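Local coordinates for structural polyprotein, VP3 (Israeli acute paralysis virus, PDB 5CDD) that probably serves as a structural building block of the icosahedral virus shell, as one of the capsid proteins cut from the structural polyprotein, at residues B[96-100]-B[216-222]; B[121-125]-B[261-265]; B[277-281]-B[294-298]; B[88-94]-B[234-240]. The contacts are given in a common frame with arbitrary orientation. Residues are numbered along the deposited sequence.

Interaction 1: residues B[96-100]-B[216-222]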
loop_
_atom_site.group_PDB
_atom_site.type_symbol
_atom_site.label_atom_id
_atom_site.label_comp_id
_atom_site.label_asym_id
_atom_site.label_seq_id
_atom_site.Cartn_x
_atom_site.Cartn_y
_atom_site.Cartn_z
ATOM N N PRO B 96 32.543 -39.791 -9.498
ATOM C CA PRO B 96 33.929 -39.305 -9.487
ATOM C C PRO B 96 34.823 -40.118 -10.424
ATOM O O PRO B 96 34.455 -41.214 -10.848
ATOM C CB PRO B 96 34.342 -39.472 -8.027
ATOM C CG PRO B 96 33.055 -39.321 -7.290
ATOM C CD PRO B 96 32.110 -40.135 -8.132
ATOM N N CYS B 97 35.999 -39.587 -10.740
ATOM C CA CYS B 97 36.922 -40.289 -11.624
ATOM C C CYS B 97 37.720 -41.319 -10.827
ATOM O O CYS B 97 38.097 -41.069 -9.683
ATOM C CB CYS B 97 37.869 -39.298 -12.301
ATOM S SG CYS B 97 38.637 -39.963 -13.794
ATOM N N TYR B 98 37.976 -42.474 -11.435
ATOM C CA TYR B 98 38.709 -43.539 -10.761
ATOM C C TYR B 98 40.005 -43.941 -11.458
ATOM O O TYR B 98 40.861 -44.593 -10.858
ATOM C CB TYR B 98 37.808 -44.767 -10.612
ATOM C CG TYR B 98 37.266 -45.285 -11.925
ATOM C CD1 TYR B 98 38.073 -46.014 -12.799
ATOM C CD2 TYR B 98 35.950 -45.025 -12.306
ATOM C CE1 TYR B 98 37.584 -46.471 -14.022
ATOM C CE2 TYR B 98 35.451 -45.476 -13.527
ATOM C CZ TYR B 98 36.274 -46.198 -14.378
ATOM O OH TYR B 98 35.788 -46.642 -15.584
ATOM N N SER B 99 40.152 -43.553 -12.719
ATOM C CA SER B 99 41.350 -43.899 -13.474
ATOM C C SER B 99 42.275 -42.707 -13.672
ATOM O O SER B 99 41.823 -41.591 -13.928
ATOM C CB SER B 99 40.964 -44.475 -14.839
ATOM O OG SER B 99 40.245 -43.527 -15.608
ATOM N N LYS B 100 43.575 -42.954 -13.552
ATOM C CA LYS B 100 44.571 -41.908 -13.731
ATOM C C LYS B 100 45.855 -42.491 -14.299
ATOM O O LYS B 100 46.089 -43.698 -14.234
ATOM C CB LYS B 100 44.876 -41.220 -12.397
ATOM C CG LYS B 100 45.587 -42.100 -11.389
ATOM C CD LYS B 100 45.782 -41.378 -10.068
ATOM C CE LYS B 100 46.329 -42.318 -9.010
ATOM N NZ LYS B 100 46.341 -41.693 -7.662
ATOM N N THR B 216 33.603 -37.055 -3.447
ATOM C CA THR B 216 33.970 -36.856 -4.844
ATOM C C THR B 216 35.477 -36.873 -5.080
ATOM O O THR B 216 35.940 -36.528 -6.165
ATOM C CB THR B 216 33.418 -35.513 -5.371
ATOM O OG1 THR B 216 34.017 -34.435 -4.639
ATOM C CG2 THR B 216 31.902 -35.462 -5.228
ATOM N N ALA B 217 36.235 -37.276 -4.067
ATOM C CA ALA B 217 37.688 -37.327 -4.167
ATOM C C ALA B 217 38.139 -38.274 -5.274
ATOM O O ALA B 217 39.027 -37.950 -6.068
ATOM C CB ALA B 217 38.283 -37.762 -2.831
ATOM N N GLY B 218 37.516 -39.445 -5.330
ATOM C CA GLY B 218 37.880 -40.421 -6.342
ATOM C C GLY B 218 39.309 -40.938 -6.268
ATOM O O GLY B 218 39.803 -41.273 -5.189
ATOM N N ILE B 219 39.977 -40.998 -7.418
ATOM C CA ILE B 219 41.352 -41.499 -7.497
ATOM C C ILE B 219 42.409 -40.439 -7.173
ATOM O O ILE B 219 43.587 -40.751 -7.030
ATOM C CB ILE B 219 41.647 -42.069 -8.917
ATOM C CG1 ILE B 219 42.922 -42.914 -8.909
ATOM C CG2 ILE B 219 41.746 -40.928 -9.925
ATOM C CD1 ILE B 219 42.798 -44.200 -8.099
ATOM N N TYR B 220 41.986 -39.187 -7.050
ATOM C CA TYR B 220 42.909 -38.090 -6.756
ATOM C C TYR B 220 43.844 -38.358 -5.579
ATOM O O TYR B 220 43.407 -38.495 -4.435
ATOM C CB TYR B 220 42.120 -36.799 -6.505
ATOM C CG TYR B 220 42.970 -35.564 -6.285
ATOM C CD1 TYR B 220 43.646 -35.359 -5.081
ATOM C CD2 TYR B 220 43.064 -34.580 -7.267
ATOM C CE1 TYR B 220 44.387 -34.198 -4.858
ATOM C CE2 TYR B 220 43.805 -33.412 -7.056
ATOM C CZ TYR B 220 44.461 -33.227 -5.848
ATOM O OH TYR B 220 45.179 -32.074 -5.626
ATOM N N GLY B 221 45.139 -38.416 -5.878
ATOM C CA GLY B 221 46.144 -38.657 -4.858
ATOM C C GLY B 221 45.992 -39.966 -4.105
ATOM O O GLY B 221 46.406 -40.072 -2.951
ATOM N N ALA B 222 45.409 -40.967 -4.759
ATOM C CA ALA B 222 45.192 -42.273 -4.145
ATOM C C ALA B 222 46.353 -43.231 -4.395
ATOM O O ALA B 222 46.809 -43.390 -5.526
ATOM C CB ALA B 222 43.898 -42.880 -4.668
#

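Interaction 2: residues B[121-125]-B[261-265]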
loop_
_atom_site.group_PDB
_atom_site.type_symbol
_atom_site.label_atom_id
_atom_site.label_comp_id
_atom_site.label_asym_id
_atom_site.label_seq_id
_atom_site.Cartn_x
_atom_site.Cartn_y
_atom_site.Cartn_z
ATOM N N ALA B 121 35.640 -37.905 -17.731
ATOM C CA ALA B 121 34.525 -37.935 -18.666
ATOM C C ALA B 121 33.683 -36.742 -18.213
ATOM O O ALA B 121 33.817 -36.283 -17.076
ATOM C CB ALA B 121 33.738 -39.219 -18.506
ATOM N N PRO B 122 32.806 -36.222 -19.082
ATOM C CA PRO B 122 31.991 -35.073 -18.672
ATOM C C PRO B 122 31.388 -35.107 -17.259
ATOM O O PRO B 122 31.453 -34.112 -16.539
ATOM C CB PRO B 122 30.936 -34.979 -19.782
ATOM C CG PRO B 122 30.913 -36.359 -20.373
ATOM C CD PRO B 122 32.358 -36.743 -20.382
ATOM N N CYS B 123 30.816 -36.234 -16.842
ATOM C CA CYS B 123 30.228 -36.293 -15.505
ATOM C C CYS B 123 31.288 -36.324 -14.405
ATOM O O CYS B 123 31.082 -35.779 -13.321
ATOM C CB CYS B 123 29.302 -37.506 -15.366
ATOM S SG CYS B 123 30.130 -39.104 -15.263
ATOM N N GLU B 124 32.420 -36.962 -14.681
ATOM C CA GLU B 124 33.504 -37.043 -13.706
ATOM C C GLU B 124 34.149 -35.665 -13.553
ATOM O O GLU B 124 34.632 -35.307 -12.478
ATOM C CB GLU B 124 34.564 -38.051 -14.162
ATOM C CG GLU B 124 34.036 -39.451 -14.437
ATOM C CD GLU B 124 35.135 -40.415 -14.852
ATOM O OE1 GLU B 124 35.907 -40.078 -15.775
ATOM O OE2 GLU B 124 35.226 -41.513 -14.262
ATOM N N TYR B 125 34.148 -34.904 -14.643
ATOM C CA TYR B 125 34.726 -33.562 -14.678
ATOM C C TYR B 125 33.906 -32.603 -13.816
ATOM O O TYR B 125 34.454 -31.730 -13.141
ATOM C CB TYR B 125 34.772 -33.079 -16.134
ATOM C CG TYR B 125 35.497 -31.770 -16.376
ATOM C CD1 TYR B 125 34.850 -30.544 -16.208
ATOM C CD2 TYR B 125 36.826 -31.756 -16.803
ATOM C CE1 TYR B 125 35.508 -29.338 -16.464
ATOM C CE2 TYR B 125 37.491 -30.558 -17.059
ATOM C CZ TYR B 125 36.826 -29.356 -16.889
ATOM O OH TYR B 125 37.483 -28.175 -17.140
ATOM N N TRP B 261 31.045 -46.888 -22.231
ATOM C CA TRP B 261 30.711 -45.472 -22.128
ATOM C C TRP B 261 30.202 -45.182 -20.721
ATOM O O TRP B 261 29.590 -46.042 -20.089
ATOM C CB TRP B 261 29.634 -45.093 -23.145
ATOM C CG TRP B 261 30.057 -45.244 -24.574
ATOM C CD1 TRP B 261 30.249 -46.413 -25.257
ATOM C CD2 TRP B 261 30.338 -44.188 -25.501
ATOM N NE1 TRP B 261 30.630 -46.148 -26.552
ATOM C CE2 TRP B 261 30.692 -44.791 -26.728
ATOM C CE3 TRP B 261 30.325 -42.789 -25.412
ATOM C CZ2 TRP B 261 31.030 -44.042 -27.860
ATOM C CZ3 TRP B 261 30.660 -42.044 -26.540
ATOM C CH2 TRP B 261 31.009 -42.674 -27.747
ATOM N N LYS B 262 30.450 -43.968 -20.238
ATOM C CA LYS B 262 30.019 -43.584 -18.899
ATOM C C LYS B 262 29.364 -42.207 -18.846
ATOM O O LYS B 262 29.794 -41.273 -19.523
ATOM C CB LYS B 262 31.218 -43.612 -17.943
ATOM C CG LYS B 262 30.903 -43.149 -16.529
ATOM C CD LYS B 262 32.148 -43.136 -15.655
ATOM C CE LYS B 262 31.826 -42.656 -14.247
ATOM N NZ LYS B 262 33.010 -42.695 -13.346
ATOM N N TRP B 263 28.317 -42.096 -18.035
ATOM C CA TRP B 263 27.600 -40.838 -17.846
ATOM C C TRP B 263 26.647 -41.011 -16.664
ATOM O O TRP B 263 26.430 -42.131 -16.201
ATOM C CB TRP B 263 26.849 -40.440 -19.127
ATOM C CG TRP B 263 25.583 -41.192 -19.402
ATOM C CD1 TRP B 263 24.331 -40.882 -18.952
ATOM C CD2 TRP B 263 25.443 -42.381 -20.190
ATOM N NE1 TRP B 263 23.419 -41.802 -19.413
ATOM C CE2 TRP B 263 24.075 -42.734 -20.174
ATOM C CE3 TRP B 263 26.341 -43.183 -20.907
ATOM C CZ2 TRP B 263 23.582 -43.858 -20.849
ATOM C CZ3 TRP B 263 25.850 -44.302 -21.580
ATOM C CH2 TRP B 263 24.482 -44.626 -21.543
ATOM N N ALA B 264 26.094 -39.909 -16.166
ATOM C CA ALA B 264 25.193 -39.977 -15.017
ATOM C C ALA B 264 23.823 -39.349 -15.249
ATOM O O ALA B 264 23.640 -38.527 -16.147
ATOM C CB ALA B 264 25.858 -39.326 -13.809
ATOM N N GLU B 265 22.863 -39.749 -14.421
ATOM C CA GLU B 265 21.502 -39.232 -14.503
ATOM C C GLU B 265 20.976 -39.048 -13.085
ATOM O O GLU B 265 21.515 -39.627 -12.143
ATOM C CB GLU B 265 20.604 -40.203 -15.266
ATOM C CG GLU B 265 21.203 -40.686 -16.573
ATOM C CD GLU B 265 20.223 -41.485 -17.406
ATOM O OE1 GLU B 265 19.442 -42.267 -16.825
ATOM O OE2 GLU B 265 20.242 -41.338 -18.648
#

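Interaction 3: residues B[277-281]-B[294-298]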
loop_
_atom_site.group_PDB
_atom_site.type_symbol
_atom_site.label_atom_id
_atom_site.label_comp_id
_atom_site.label_asym_id
_atom_site.label_seq_id
_atom_site.Cartn_x
_atom_site.Cartn_y
_atom_site.Cartn_z
ATOM N N SER B 277 42.639 -32.048 -1.876
ATOM C CA SER B 277 43.572 -31.231 -1.109
ATOM C C SER B 277 44.112 -30.068 -1.929
ATOM O O SER B 277 44.690 -29.130 -1.381
ATOM C CB SER B 277 44.740 -32.087 -0.619
ATOM O OG SER B 277 45.480 -32.604 -1.711
ATOM N N GLY B 278 43.927 -30.137 -3.243
ATOM C CA GLY B 278 44.402 -29.073 -4.107
ATOM C C GLY B 278 43.272 -28.443 -4.898
ATOM O O GLY B 278 42.149 -28.946 -4.883
ATOM N N PRO B 279 43.534 -27.329 -5.594
ATOM C CA PRO B 279 42.493 -26.664 -6.383
ATOM C C PRO B 279 42.188 -27.493 -7.620
ATOM O O PRO B 279 43.022 -28.289 -8.047
ATOM C CB PRO B 279 43.139 -25.330 -6.761
ATOM C CG PRO B 279 44.196 -25.130 -5.712
ATOM C CD PRO B 279 44.756 -26.513 -5.560
ATOM N N THR B 280 41.001 -27.324 -8.190
ATOM C CA THR B 280 40.678 -28.056 -9.406
ATOM C C THR B 280 41.654 -27.506 -10.438
ATOM O O THR B 280 41.857 -26.293 -10.517
ATOM C CB THR B 280 39.235 -27.787 -9.887
ATOM O OG1 THR B 280 39.035 -26.377 -10.049
ATOM C CG2 THR B 280 38.230 -28.332 -8.891
ATOM N N GLN B 281 42.275 -28.387 -11.210
ATOM C CA GLN B 281 43.234 -27.949 -12.215
ATOM C C GLN B 281 43.155 -28.793 -13.471
ATOM O O GLN B 281 43.007 -30.010 -13.405
ATOM C CB GLN B 281 44.654 -27.996 -11.645
ATOM C CG GLN B 281 45.748 -27.780 -12.679
ATOM C CD GLN B 281 47.124 -27.656 -12.052
ATOM O OE1 GLN B 281 47.488 -28.430 -11.165
ATOM N NE2 GLN B 281 47.903 -26.687 -12.520
ATOM N N GLU B 294 52.844 -26.840 -14.869
ATOM C CA GLU B 294 52.685 -25.900 -13.767
ATOM C C GLU B 294 52.040 -26.594 -12.575
ATOM O O GLU B 294 51.082 -27.349 -12.730
ATOM C CB GLU B 294 51.825 -24.704 -14.189
ATOM C CG GLU B 294 51.393 -23.829 -13.017
ATOM C CD GLU B 294 50.743 -22.528 -13.450
ATOM O OE1 GLU B 294 49.799 -22.571 -14.266
ATOM O OE2 GLU B 294 51.170 -21.461 -12.962
ATOM N N VAL B 295 52.582 -26.343 -11.387
ATOM C CA VAL B 295 52.059 -26.938 -10.162
ATOM C C VAL B 295 51.419 -25.868 -9.277
ATOM O O VAL B 295 52.091 -24.941 -8.822
ATOM C CB VAL B 295 53.178 -27.643 -9.365
ATOM C CG1 VAL B 295 52.591 -28.334 -8.138
ATOM C CG2 VAL B 295 53.892 -28.644 -10.253
ATOM N N LEU B 296 50.116 -25.997 -9.037
ATOM C CA LEU B 296 49.396 -25.036 -8.207
ATOM C C LEU B 296 49.426 -25.447 -6.739
ATOM O O LEU B 296 49.480 -26.635 -6.418
ATOM C CB LEU B 296 47.940 -24.917 -8.666
ATOM C CG LEU B 296 47.688 -24.531 -10.125
ATOM C CD1 LEU B 296 46.191 -24.422 -10.363
ATOM C CD2 LEU B 296 48.376 -23.214 -10.445
ATOM N N ASN B 297 49.391 -24.458 -5.850
ATOM C CA ASN B 297 49.410 -24.712 -4.415
ATOM C C ASN B 297 48.170 -24.119 -3.749
ATOM O O ASN B 297 47.321 -23.523 -4.414
ATOM C CB ASN B 297 50.677 -24.114 -3.791
ATOM C CG ASN B 297 50.805 -22.623 -4.038
ATOM O OD1 ASN B 297 49.997 -21.828 -3.555
ATOM N ND2 ASN B 297 51.822 -22.235 -4.799
ATOM N N VAL B 298 48.068 -24.297 -2.436
ATOM C CA VAL B 298 46.939 -23.777 -1.674
ATOM C C VAL B 298 47.427 -22.772 -0.634
ATOM O O VAL B 298 46.876 -22.680 0.464
ATOM C CB VAL B 298 46.177 -24.917 -0.958
ATOM C CG1 VAL B 298 45.531 -25.827 -1.988
ATOM C CG2 VAL B 298 47.126 -25.711 -0.073
#

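Interaction 4: residues B[88-94]-B[234-240]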
loop_
_atom_site.group_PDB
_atom_site.type_symbol
_atom_site.label_atom_id
_atom_site.label_comp_id
_atom_site.label_asym_id
_atom_site.label_seq_id
_atom_site.Cartn_x
_atom_site.Cartn_y
_atom_site.Cartn_z
ATOM N N GLY B 88 38.416 -51.628 -15.846
ATOM C CA GLY B 88 37.622 -51.886 -17.035
ATOM C C GLY B 88 36.963 -53.245 -16.928
ATOM O O GLY B 88 35.765 -53.382 -17.174
ATOM N N GLY B 89 37.737 -54.250 -16.535
ATOM C CA GLY B 89 37.196 -55.576 -16.321
ATOM C C GLY B 89 36.315 -55.372 -15.108
ATOM O O GLY B 89 35.221 -55.920 -14.971
ATOM N N VAL B 90 36.856 -54.545 -14.221
ATOM C CA VAL B 90 36.265 -54.157 -12.948
ATOM C C VAL B 90 36.103 -52.639 -13.002
ATOM O O VAL B 90 37.084 -51.903 -13.128
ATOM C CB VAL B 90 37.166 -54.521 -11.751
ATOM C CG1 VAL B 90 36.467 -54.149 -10.453
ATOM C CG2 VAL B 90 37.490 -56.006 -11.769
ATOM N N ILE B 91 34.862 -52.175 -12.914
ATOM C CA ILE B 91 34.585 -50.747 -12.980
ATOM C C ILE B 91 33.948 -50.180 -11.716
ATOM O O ILE B 91 32.838 -50.561 -11.343
ATOM C CB ILE B 91 33.654 -50.428 -14.168
ATOM C CG1 ILE B 91 34.280 -50.942 -15.465
ATOM C CG2 ILE B 91 33.413 -48.927 -14.254
ATOM C CD1 ILE B 91 33.401 -50.765 -16.679
ATOM N N PRO B 92 34.650 -49.259 -11.035
ATOM C CA PRO B 92 34.101 -48.660 -9.816
ATOM C C PRO B 92 32.862 -47.842 -10.174
ATOM O O PRO B 92 32.943 -46.896 -10.961
ATOM C CB PRO B 92 35.244 -47.778 -9.317
ATOM C CG PRO B 92 36.460 -48.480 -9.818
ATOM C CD PRO B 92 36.058 -48.868 -11.219
ATOM N N VAL B 93 31.718 -48.216 -9.612
ATOM C CA VAL B 93 30.479 -47.501 -9.887
ATOM C C VAL B 93 30.445 -46.204 -9.090
ATOM O O VAL B 93 30.361 -46.226 -7.869
ATOM C CB VAL B 93 29.251 -48.354 -9.514
ATOM C CG1 VAL B 93 27.975 -47.558 -9.731
ATOM C CG2 VAL B 93 29.228 -49.617 -10.355
ATOM N N GLY B 94 30.517 -45.074 -9.785
ATOM C CA GLY B 94 30.496 -43.791 -9.106
ATOM C C GLY B 94 30.721 -42.644 -10.067
ATOM O O GLY B 94 31.337 -42.819 -11.120
ATOM N N PHE B 234 32.610 -44.420 -4.078
ATOM C CA PHE B 234 31.958 -45.255 -5.084
ATOM C C PHE B 234 30.737 -46.120 -4.781
ATOM O O PHE B 234 29.856 -46.229 -5.628
ATOM C CB PHE B 234 33.032 -46.087 -5.782
ATOM C CG PHE B 234 33.984 -45.256 -6.588
ATOM C CD1 PHE B 234 33.563 -44.641 -7.763
ATOM C CD2 PHE B 234 35.281 -45.029 -6.144
ATOM C CE1 PHE B 234 34.417 -43.810 -8.482
ATOM C CE2 PHE B 234 36.145 -44.197 -6.857
ATOM C CZ PHE B 234 35.712 -43.587 -8.026
ATOM N N SER B 235 30.666 -46.746 -3.613
ATOM C CA SER B 235 29.495 -47.570 -3.267
ATOM C C SER B 235 29.469 -48.981 -3.851
ATOM O O SER B 235 28.663 -49.810 -3.426
ATOM C CB SER B 235 28.191 -46.878 -3.689
ATOM O OG SER B 235 27.818 -47.252 -5.011
ATOM N N GLY B 236 30.323 -49.256 -4.829
ATOM C CA GLY B 236 30.335 -50.584 -5.414
ATOM C C GLY B 236 31.116 -50.658 -6.707
ATOM O O GLY B 236 31.918 -49.773 -7.004
ATOM N N PHE B 237 30.878 -51.709 -7.486
ATOM C CA PHE B 237 31.585 -51.879 -8.746
ATOM C C PHE B 237 30.891 -52.853 -9.689
ATOM O O PHE B 237 30.068 -53.670 -9.272
ATOM C CB PHE B 237 33.016 -52.362 -8.474
ATOM C CG PHE B 237 33.097 -53.749 -7.888
ATOM C CD1 PHE B 237 33.103 -54.872 -8.713
ATOM C CD2 PHE B 237 33.161 -53.936 -6.509
ATOM C CE1 PHE B 237 33.172 -56.160 -8.175
ATOM C CE2 PHE B 237 33.229 -55.221 -5.960
ATOM C CZ PHE B 237 33.236 -56.332 -6.796
ATOM N N LEU B 238 31.225 -52.741 -10.970
ATOM C CA LEU B 238 30.681 -53.621 -11.995
ATOM C C LEU B 238 31.806 -54.557 -12.395
ATOM O O LEU B 238 32.975 -54.185 -12.333
ATOM C CB LEU B 238 30.234 -52.828 -13.222
ATOM C CG LEU B 238 28.962 -51.993 -13.136
ATOM C CD1 LEU B 238 28.771 -51.235 -14.427
ATOM C CD2 LEU B 238 27.769 -52.885 -12.896
ATOM N N CYS B 239 31.456 -55.765 -12.812
ATOM C CA CYS B 239 32.464 -56.731 -13.210
ATOM C C CYS B 239 32.066 -57.408 -14.514
ATOM O O CYS B 239 30.965 -57.950 -14.632
ATOM C CB CYS B 239 32.644 -57.768 -12.102
ATOM S SG CYS B 239 34.094 -58.809 -12.298
ATOM N N ILE B 240 32.968 -57.369 -15.492
ATOM C CA ILE B 240 32.717 -57.973 -16.795
ATOM C C ILE B 240 33.499 -59.280 -16.951
ATOM O O ILE B 240 34.712 -59.269 -17.172
ATOM C CB ILE B 240 33.110 -57.002 -17.930
ATOM C CG1 ILE B 240 32.419 -55.654 -17.716
ATOM C CG2 ILE B 240 32.711 -57.584 -19.277
ATOM C CD1 ILE B 240 32.798 -54.597 -18.729
#

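Interaction 1: residues B[96-100]-B[216-222]
Lys-100 reaches across the contact. Its chi1 is p and its other three angles are t, so the chain runs out extended over Ile-219. Lys-100 CD lies 3.4 Å from Ile-219 CG1. The ammonium group then bonds two backbone carbonyls, Lys-100 NZ to Ile-219 O at 3.0 Å and Lys-100 NZ to Ala-222 O at 2.8 Å. Both belong to a type II turn from Ile-219 to Ala-222, and Glu-116 holds the same ammonium group in a salt bridge. Ile-219 (chi1 t, chi2 p) is the residue most covered here. Its CB sits 3.3 Å from Tyr-98 O, and its N donates to Cys-97 O at 2.9 Å. Gly-218 has positive phi and passes close to Cys-97 O; a CB at this position would clash with that oxygen. Pro-96 CG lies 3.6 Å from Thr-216 CA. Tyr-98 points its CA-to-CB bond away, and its hydroxyl bonds His-67. This is a buried loop-to-loop contact of the capsid protein's jelly-roll domain. Around it, Ile-219 rests on Phe-230 of helix 228-231, Cys-97 and Lys-100 touch Ile-118 of strand 111-118, and Pro-96 and Thr-216 pack on Trp-133 of strand 132-144.

Interaction 2: residues B[121-125]-B[261-265]
The charged part is a single salt bridge, Lys-262 NZ to Glu-124 OE2 at 2.7 Å. Lys-262 is fully extended, with all four chi angles t, and so spans the gap from strand to helix. The CA-to-CB bond of Glu-124 runs sideways to the strand, but the end of its side chain comes nearer and meets the lysine. Its other oxygen, OE1, accepts from Ala-121 N at 2.9 Å and also pairs with Lys-66. Lys-262 NZ has a further acceptor in Gly-94 O. Ala-121 is the N-cap residue, and its O receives Tyr-125 N at 2.8 Å. Strand 255-265 lies between strands 64-72 and 132-144 in the larger sheet of the jelly roll, and the first turn of helix 122-127 packs on it. The apolar contacts centre on Cys-123. Its SG is 4.0 Å from Trp-263 CA and 4.1 Å from Lys-262 CE, and its CB is 4.2 Å from Ala-264 CB. The Trp-263 indole leads away from the helix, and its NE1 bonds Glu-265 OE2 weakly at 3.3 Å.

Interaction 3: residues B[277-281]-B[294-298]
Pro-279 lays its ring over the backbone and side chain at the end of 294-298. Its CD is 3.7 Å from Val-298 CG1, and its CG is 3.7 Å from Asn-297 O. The same valine methyl group, CG1, also lies 3.5 Å from Ser-277 O and 4.0 Å from Gly-278 CA. Val-298 therefore fits against three consecutive residues, Ser-277 to Pro-279. At the other end, Gln-281 reaches across with chi1 and chi2 both t. Its NE2 donates to Glu-294 O at 3.3 Å, and the same nitrogen packs on Leu-296, NE2 to CG 3.2 Å. This is the one hydrogen bond between the two segments. Leu-296 and Val-298 point toward 277-281, while the alternating Val-295 and Asn-297 point away, as in an extended chain. The two segments run in roughly opposite directions, 143° apart. Neighbouring subunits share the site. Glu-294 OE1 bonds Gln-73 of a neighbouring subunit, Thr-280 OG1 bonds Gly-74 of the same subunit, and Val-298 packs on Lys-60 of another. This surface meeting of two extended parts is consistent with a C-terminal extension that lies outside the jelly-roll core and contacts adjacent subunits, as in related picorna-like capsids.

Interaction 4: residues B[88-94]-B[234-240]
Four backbone hydrogen bonds join strand 90-92 and its flanks to strand 236-240. Ile-240 N donates to Gly-89 O at 2.7 Å. Ile-91 and Leu-238 form the hydrogen-bonded pair, with Ile-91 N to Leu-238 O at 2.8 Å and Leu-238 N to Ile-91 O at 2.7 Å. Val-93 N gives the last bond, to Gly-236 O at 3.0 Å. Pro-92 has no amide hydrogen, but it sits opposite Phe-237 in a non-hydrogen-bonded pair, so no donor is lost there. On the other side of strand 236-240, Phe-237 and Cys-239 pair through their backbones with Glu-158 and Phe-156. Gly-94 O accepts from Lys-262 NZ. Side chains also meet: Val-90 CG1 and Phe-237 CD1 at 3.9 Å on one face, and Val-93 CG2 and Leu-238 CG at 3.7 Å. Pro-92 CB makes a CH-pi contact 3.9 Å from the Phe-234 ring centroid. The pair is an antiparallel edge of a four-stranded sheet, order 90-92, 236-247, 150-159, 189-194, as in one of the two facing sheets of the viral jelly roll.

Overall arrangement
From the N terminus, segment 88-94 comes first and interaction 4 closes the long loop back to 234-240. Interaction 1 lies wholly within that loop, since 96-100 and 216-222 both fall between its ends. Interaction 2 starts at 121-125 and closes at 261-265, so it crosses both. These three lie close together, with centres 13 to 14 Å apart. Lys-262 of interaction 2 touches both others, and Glu-124 also touches interaction 1. Tyr-98 and Phe-234 join interactions 1 and 4. Together they tie the four-stranded sheet, the helix 122-127 and the larger sheet to the loops between them. Interaction 3 follows in series and closes a short loop near the C terminus. It meets interaction 1 at Tyr-220.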